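Local structure of galectin 2 (Gallus gallus, 2YMZ) at residues V81-E86 with G120-T125. The protein probably binds carbohydrates as a lectin of the galectin family, in an assembly of two identical chains. Residues are numbered along the deposited sequence; the frame is centred on the assembly and turned at random.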
# COMPACT_ATOMS: atom_id res chain seq x y z
N VAL A 81 6.31 4.08 -13.82
CA VAL A 81 6.20 5.54 -13.72
C VAL A 81 6.11 5.96 -12.27
O VAL A 81 5.64 5.18 -11.44
CB VAL A 81 4.97 6.16 -14.40
CG1 VAL A 81 5.09 6.00 -15.89
CG2 VAL A 81 3.63 5.58 -13.91
N LYS A 82 6.58 7.18 -12.00
CA LYS A 82 6.49 7.74 -10.68
C LYS A 82 5.52 8.91 -10.71
O LYS A 82 5.67 9.79 -11.55
CB LYS A 82 7.84 8.25 -10.21
CG LYS A 82 7.68 8.93 -8.84
CD LYS A 82 9.04 9.15 -8.17
CE LYS A 82 9.78 10.29 -8.86
NZ LYS A 82 11.12 10.40 -8.21
N ILE A 83 4.52 8.91 -9.84
CA ILE A 83 3.50 10.00 -9.73
C ILE A 83 3.66 10.63 -8.30
O ILE A 83 3.68 9.91 -7.34
CB ILE A 83 2.11 9.39 -9.93
CG1 ILE A 83 2.01 8.89 -11.41
CG2 ILE A 83 1.04 10.44 -9.75
CD1 ILE A 83 0.92 7.89 -11.76
N ILE A 84 3.72 11.95 -8.20
CA ILE A 84 3.83 12.54 -6.85
C ILE A 84 2.57 13.37 -6.63
O ILE A 84 2.22 14.13 -7.54
CB ILE A 84 5.02 13.46 -6.80
CG1 ILE A 84 6.26 12.58 -6.95
CG2 ILE A 84 5.04 14.20 -5.43
CD1 ILE A 84 7.59 13.25 -7.15
N VAL A 85 1.88 13.17 -5.52
CA VAL A 85 0.67 13.95 -5.20
C VAL A 85 1.02 14.81 -3.99
O VAL A 85 1.63 14.29 -3.03
CB VAL A 85 -0.48 13.06 -4.79
CG1 VAL A 85 -1.76 13.94 -4.69
CG2 VAL A 85 -0.73 11.94 -5.86
N GLU A 86 0.61 16.08 -4.02
CA GLU A 86 0.78 16.94 -2.84
C GLU A 86 -0.53 17.53 -2.43
O GLU A 86 -1.35 17.90 -3.32
CB GLU A 86 1.71 18.01 -3.22
CG GLU A 86 3.10 17.44 -3.09
CD GLU A 86 4.08 18.20 -3.89
OE1 GLU A 86 3.64 19.15 -4.56
OE2 GLU A 86 5.28 17.81 -3.83
N GLY A 120 -7.29 -0.53 -11.59
CA GLY A 120 -7.09 -0.50 -13.05
C GLY A 120 -5.72 -1.06 -13.37
O GLY A 120 -5.21 -1.86 -12.64
N GLY A 121 -5.10 -0.64 -14.48
CA GLY A 121 -3.92 -1.38 -14.97
C GLY A 121 -2.65 -0.74 -14.44
O GLY A 121 -1.86 -0.20 -15.20
N PHE A 122 -2.49 -0.73 -13.11
CA PHE A 122 -1.36 -0.12 -12.47
C PHE A 122 -1.00 -1.00 -11.27
O PHE A 122 -1.85 -1.21 -10.40
CB PHE A 122 -1.68 1.32 -12.05
CG PHE A 122 -0.53 2.09 -11.53
CD1 PHE A 122 -0.15 2.01 -10.20
CD2 PHE A 122 0.25 2.91 -12.39
CE1 PHE A 122 0.92 2.71 -9.71
CE2 PHE A 122 1.32 3.64 -11.89
CZ PHE A 122 1.68 3.55 -10.57
N LYS A 123 0.20 -1.58 -11.26
CA LYS A 123 0.66 -2.44 -10.16
C LYS A 123 1.66 -1.61 -9.35
O LYS A 123 2.72 -1.25 -9.87
CB LYS A 123 1.43 -3.72 -10.61
CG LYS A 123 0.76 -4.64 -11.62
CD LYS A 123 -0.33 -5.56 -11.09
CE LYS A 123 -1.40 -5.85 -12.17
NZ LYS A 123 -1.03 -7.01 -13.02
N VAL A 124 1.35 -1.30 -8.08
CA VAL A 124 2.22 -0.47 -7.28
C VAL A 124 3.54 -1.19 -6.96
O VAL A 124 3.56 -2.34 -6.51
CB VAL A 124 1.50 -0.04 -5.94
CG1 VAL A 124 2.46 0.71 -5.01
CG2 VAL A 124 0.28 0.83 -6.30
N THR A 125 4.66 -0.56 -7.25
CA THR A 125 5.94 -1.09 -6.79
C THR A 125 6.61 -0.31 -5.66
O THR A 125 7.39 -0.89 -4.92
CB THR A 125 6.96 -1.21 -7.97
OG1 THR A 125 7.13 0.04 -8.51
CG2 THR A 125 6.41 -2.06 -9.09
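With CG of Phe122 set trans to the backbone N (chi1 -173°), the phenyl ring reaches from strand 122-129 towards Val81, whose chi1 of -68° puts CG1 anti to the carbonyl carbon and leaves CG2, the branch that meets the ring, between N and the carbonyl carbon. Both strands belong to the five-stranded antiparallel sheet of the galectin beta-sandwich, but they are not neighbours: strand 16-23 runs between them, and the closest CA pair, Val81 and Phe122, is still 9.5 Å apart. Backbone hydrogen bonds of Val81 with Gly21 and of Ile83 with Ile19 confirm the intervening strand. The contact is therefore made by side chains alone, over a strand that Phe122 also touches at Ile19. It is small, 94 Å² summed over both sides, and wholly apolar, and its three participants are buried. Phe30 and Ile32 belong to strand 30-34 of the opposing sheet; Phe30 stacks on the Phe122 ring and touches Ile83, as does Ile32, which places the cluster between the two sheets. Ile83 CD1 lies 4.3 Å from Phe122 CE2, in an oblique position relative to the ring. Val81 CG2 comes nearer, 3.6 Å from Phe122 CE2, approaching at the edge of the ring and close to its plane.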